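Local structure of tyrosinase (Aspergillus oryzae, 6JU8) at residues Q42-L45 / F46-L50; N396-K399 / S400-S403. The protein probably oxidises L-tyrosine and L-dopa to L-dopaquinone with molecular oxygen at a pair of copper ions, a step of melanin synthesis. The protein carries 1 engineered substitution. All coordinates share one frame; numbering follows the deposited sequence.

Contact 1 of 2, residues Q42-L45 / F46-L50; sequences QLTL and FVEAL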
loop_
_atom_site.group_PDB
_atom_site.type_symbol
_atom_site.label_atom_id
_atom_site.label_comp_id
_atom_site.label_asym_id
_atom_site.label_seq_id
_atom_site.Cartn_x
_atom_site.Cartn_y
_atom_site.Cartn_z
ATOM N N GLN A 42 -2.674 10.618 -24.634
ATOM C CA GLN A 42 -3.925 10.211 -23.974
ATOM C C GLN A 42 -3.721 9.974 -22.490
ATOM O O GLN A 42 -4.580 10.318 -21.659
ATOM C CB GLN A 42 -4.531 8.959 -24.620
ATOM C CG GLN A 42 -5.179 9.238 -25.970
ATOM C CD GLN A 42 -5.833 8.007 -26.553
ATOM O OE1 GLN A 42 -6.183 7.088 -25.827
ATOM N NE2 GLN A 42 -6.093 8.021 -27.849
ATOM N N LEU A 43 -2.591 9.363 -22.101
ATOM C CA LEU A 43 -2.328 9.162 -20.675
ATOM C C LEU A 43 -2.242 10.488 -19.932
ATOM O O LEU A 43 -2.789 10.666 -18.823
ATOM C CB LEU A 43 -1.031 8.375 -20.476
ATOM C CG LEU A 43 -0.565 8.175 -19.030
ATOM C CD1 LEU A 43 -1.582 7.358 -18.238
ATOM C CD2 LEU A 43 0.787 7.465 -19.002
ATOM N N THR A 44 -1.555 11.459 -20.541
ATOM C CA THR A 44 -1.492 12.784 -19.922
ATOM C C THR A 44 -2.867 13.426 -19.810
ATOM O O THR A 44 -3.245 13.969 -18.768
ATOM C CB THR A 44 -0.554 13.674 -20.753
ATOM O OG1 THR A 44 0.773 13.129 -20.737
ATOM C CG2 THR A 44 -0.444 15.094 -20.177
ATOM N N LEU A 45 -3.664 13.356 -20.878
ATOM C CA LEU A 45 -5.009 13.929 -20.857
ATOM C C LEU A 45 -5.855 13.306 -19.753
ATOM O O LEU A 45 -6.594 13.970 -19.023
ATOM C CB LEU A 45 -5.656 13.693 -22.227
ATOM C CG LEU A 45 -5.188 14.597 -23.374
ATOM C CD1 LEU A 45 -5.825 14.131 -24.684
ATOM C CD2 LEU A 45 -5.464 16.067 -23.053
ATOM N N PHE A 46 -5.772 11.965 -19.633
ATOM C CA PHE A 46 -6.628 11.274 -18.676
ATOM C C PHE A 46 -6.185 11.638 -17.261
ATOM O O PHE A 46 -7.000 11.999 -16.407
ATOM C CB PHE A 46 -6.607 9.773 -18.935
ATOM C CG PHE A 46 -7.565 8.889 -18.186
ATOM C CD1 PHE A 46 -8.582 9.367 -17.378
ATOM C CD2 PHE A 46 -7.416 7.491 -18.287
ATOM C CE1 PHE A 46 -9.455 8.519 -16.686
ATOM C CE2 PHE A 46 -8.298 6.649 -17.631
ATOM C CZ PHE A 46 -9.321 7.147 -16.840
ATOM N N VAL A 47 -4.877 11.589 -17.005
ATOM C CA VAL A 47 -4.375 11.950 -15.669
ATOM C C VAL A 47 -4.700 13.392 -15.309
ATOM O O VAL A 47 -5.173 13.694 -14.206
ATOM C CB VAL A 47 -2.842 11.722 -15.607
ATOM C CG1 VAL A 47 -2.253 12.327 -14.353
ATOM C CG2 VAL A 47 -2.536 10.234 -15.699
ATOM N N GLU A 48 -4.460 14.321 -16.240
ATOM C CA GLU A 48 -4.643 15.731 -15.920
ATOM C C GLU A 48 -6.127 16.054 -15.783
ATOM O O GLU A 48 -6.498 16.796 -14.871
ATOM C CB GLU A 48 -3.989 16.632 -16.970
ATOM C CG GLU A 48 -2.472 16.496 -17.039
ATOM C CD GLU A 48 -1.690 17.195 -15.955
ATOM O OE1 GLU A 48 -2.271 17.843 -15.070
ATOM O OE2 GLU A 48 -0.445 17.110 -15.966
ATOM N N ALA A 49 -6.948 15.484 -16.657
ATOM C CA ALA A 49 -8.393 15.739 -16.549
ATOM C C ALA A 49 -8.971 15.169 -15.259
ATOM O O ALA A 49 -9.778 15.808 -14.569
ATOM C CB ALA A 49 -9.140 15.161 -17.735
ATOM N N LEU A 50 -8.593 13.920 -14.953
ATOM C CA LEU A 50 -9.190 13.316 -13.760
ATOM C C LEU A 50 -8.719 14.027 -12.501
ATOM O O LEU A 50 -9.459 14.177 -11.531
ATOM C CB LEU A 50 -8.899 11.821 -13.689
ATOM C CG LEU A 50 -9.598 11.064 -12.569
ATOM C CD1 LEU A 50 -11.113 11.224 -12.606
ATOM C CD2 LEU A 50 -9.257 9.572 -12.660
#
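Four successive alpha-helical hydrogen bonds tie Gln42-Leu45 to Phe46-Leu50, each from a backbone N-H to the carbonyl four residues earlier, from Phe46 N to Gln42 O at 2.9 Å through to Ala49 N to Leu45 O at 2.8 Å. On this ladder the side chains one turn apart line up. Leu43 and Val47 lie alongside each other and point the same way, with methyl CD1 of Leu43 4.0 Å from CG2 of Val47. That Val47 methyl sits beside its own backbone N, CG1 having taken the place anti to N (chi1 169°), and it also rests 3.2 Å from Leu43 O, the carbonyl that accepts the bond from Val47 N. Thr44 and Glu48 repeat the pattern: CG2 of Thr44 runs beside CG of Glu48 at 4.0 Å. With Thr44 CG2 anti to N, OG1 is left beside N (chi1 -63°) and faces back along the chain, where it is hydrogen-bonded to Arg40 O and to Leu182 N. Glu48 OE2 makes a salt bridge with Lys193. Beside the first backbone bond, CB of Phe46 lies 3.4 Å from Gln42 O, while the Phe46 ring goes on to meet Trp145 with the planes at about 60°. The amide of Gln42 is held at both ends, OE1 by Trp29 NE1 and NE2 by Glu141 OE1. Leu45 packs on Met122 and Ile126 of helix 103-129. This is the i to i+4 pairing of an alpha-helix, here in a largely buried part of helix 41-55, packed between helix 26-34, helix 103-129 and strand 178-182 in the largely helical tyrosinase fold.

Contact 2 of 2, residues N396-K399 / S400-S403; sequences NDDK and SKVS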
loop_
_atom_site.group_PDB
_atom_site.type_symbol
_atom_site.label_atom_id
_atom_site.label_comp_id
_atom_site.label_asym_id
_atom_site.label_seq_id
_atom_site.Cartn_x
_atom_site.Cartn_y
_atom_site.Cartn_z
ATOM N N ASN A 396 -37.551 -8.739 -22.225
ATOM C CA ASN A 396 -38.744 -9.288 -22.879
ATOM C C ASN A 396 -39.093 -10.661 -22.337
ATOM O O ASN A 396 -40.057 -11.265 -22.813
ATOM C CB ASN A 396 -38.597 -9.295 -24.401
ATOM C CG ASN A 396 -37.446 -10.148 -24.884
ATOM O OD1 ASN A 396 -36.419 -10.261 -24.212
ATOM N ND2 ASN A 396 -37.580 -10.762 -26.052
ATOM N N ASP A 397 -38.403 -11.165 -21.310
ATOM C CA ASP A 397 -38.946 -12.325 -20.594
ATOM C C ASP A 397 -39.986 -11.863 -19.585
ATOM O O ASP A 397 -40.154 -10.668 -19.328
ATOM C CB ASP A 397 -37.817 -13.088 -19.888
ATOM C CG ASP A 397 -37.095 -12.159 -18.926
ATOM O OD1 ASP A 397 -36.164 -11.442 -19.352
ATOM O OD2 ASP A 397 -37.525 -12.090 -17.742
ATOM N N ASP A 398 -40.724 -12.822 -19.026
ATOM C CA ASP A 398 -41.857 -12.489 -18.173
ATOM C C ASP A 398 -41.465 -11.714 -16.929
ATOM O O ASP A 398 -42.244 -10.932 -16.364
ATOM C CB ASP A 398 -42.610 -13.767 -17.793
ATOM C CG ASP A 398 -43.287 -14.400 -18.989
ATOM O OD1 ASP A 398 -43.627 -13.705 -19.965
ATOM O OD2 ASP A 398 -43.450 -15.637 -18.950
ATOM N N LYS A 399 -40.227 -11.900 -16.458
ATOM C CA LYS A 399 -39.809 -11.227 -15.235
ATOM C C LYS A 399 -39.269 -9.832 -15.493
ATOM O O LYS A 399 -39.621 -8.862 -14.811
ATOM C CB LYS A 399 -38.753 -12.060 -14.511
ATOM C CG LYS A 399 -39.292 -13.370 -13.966
ATOM C CD LYS A 399 -38.325 -13.977 -12.962
ATOM C CE LYS A 399 -38.569 -15.474 -12.903
ATOM N NZ LYS A 399 -37.953 -16.047 -11.684
ATOM N N SER A 400 -38.440 -9.680 -16.518
ATOM C CA SER A 400 -37.740 -8.396 -16.691
ATOM C C SER A 400 -38.568 -7.392 -17.472
ATOM O O SER A 400 -38.215 -6.199 -17.498
ATOM C CB SER A 400 -36.373 -8.676 -17.323
ATOM O OG SER A 400 -36.484 -8.957 -18.705
ATOM N N LYS A 401 -39.687 -7.808 -18.057
ATOM C CA LYS A 401 -40.407 -6.871 -18.922
ATOM C C LYS A 401 -40.954 -5.699 -18.122
ATOM O O LYS A 401 -41.045 -4.593 -18.659
ATOM C CB LYS A 401 -41.541 -7.601 -19.656
ATOM C CG LYS A 401 -42.638 -8.171 -18.754
ATOM C CD LYS A 401 -43.591 -9.036 -19.581
ATOM C CE LYS A 401 -44.716 -9.596 -18.739
ATOM N NZ LYS A 401 -45.962 -8.793 -18.756
ATOM N N VAL A 402 -41.283 -5.894 -16.851
ATOM C CA VAL A 402 -41.912 -4.786 -16.107
ATOM C C VAL A 402 -40.969 -3.612 -15.894
ATOM O O VAL A 402 -41.377 -2.443 -15.773
ATOM C CB VAL A 402 -42.503 -5.308 -14.782
ATOM C CG1 VAL A 402 -41.417 -5.889 -13.886
ATOM C CG2 VAL A 402 -43.305 -4.221 -14.079
ATOM N N SER A 403 -39.674 -3.867 -15.868
ATOM C CA SER A 403 -38.667 -2.850 -15.578
ATOM C C SER A 403 -38.214 -2.095 -16.811
ATOM O O SER A 403 -37.504 -1.080 -16.690
ATOM C CB SER A 403 -37.458 -3.499 -14.892
ATOM O OG SER A 403 -36.729 -4.286 -15.816
#
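Asp397 turns its carboxylate forward to Ser400 and holds it with both oxygens. OD1 takes the hydroxyl of Ser400, OG donating to it at 2.6 Å, while OD2 takes the backbone N-H of the same serine at 2.9 Å. Neither donor lies in the carboxylate plane: Ser400 OG and Ser400 N each stand 43° out of it at their own oxygen. OD2 is gripped a second time by Lys399 N, 3.0 Å away on its anti side but also tilted out of the plane, and the two N-H groups reach OD2 from the same face. The bond from Lys399 N makes an Asx turn. Both side chains are swung into the position between backbone N and carbonyl carbon, Asp397 with chi1 58° and Ser400 with chi1 76°, which brings carboxylate and hydroxyl together across the bend. Two neighbouring N-H groups and a hydroxyl on one carboxylate would probably favour its charged form. The backbone adds a weak bond from Lys401 N to Asp397 O, 3.2 Å and poorly aligned. Lys401 lays its aliphatic chain against the carbonyl oxygens of Asp397 and Asp398, with CG 3.6 Å from Asp397 O and CE near Asp398 O; its NZ stays 5.6 Å from Asp398 OD1, too far for a salt bridge. Further on, Ser400 O receives both Ser403 N and Ser403 OG. Lys399 leaves the turn as an extended chain, its NZ hydrogen-bonded to Tyr306 O and its charge set against the Tyr306 ring in a cation-pi contact. The turn lies in the loop between helix 371-389 and strand 412-415, and its buried side rests on helix 298-302, where Gly299 N also bonds Asp397 OD1 and Trp298 touches both Asp397 and Ser400.

Contact 1 comes first along the chain, and contact 2 opens only after the helices and loops that carry all six copper-binding histidines have passed. Their centres are 41 Å apart and their nearest atoms about 29 Å, on opposite sides of the chain's centre, so the two do not touch and share no helix, strand or sheet. Residues 42-50 belong to a largely buried part of a helix, whereas 396-403 form a partly buried loop farther from the centre, about 26 Å against 17 Å. Neither reaches the copper ions: one is part of the helical packing of the catalytic protein, the other lies where a late loop meets helix 298-302.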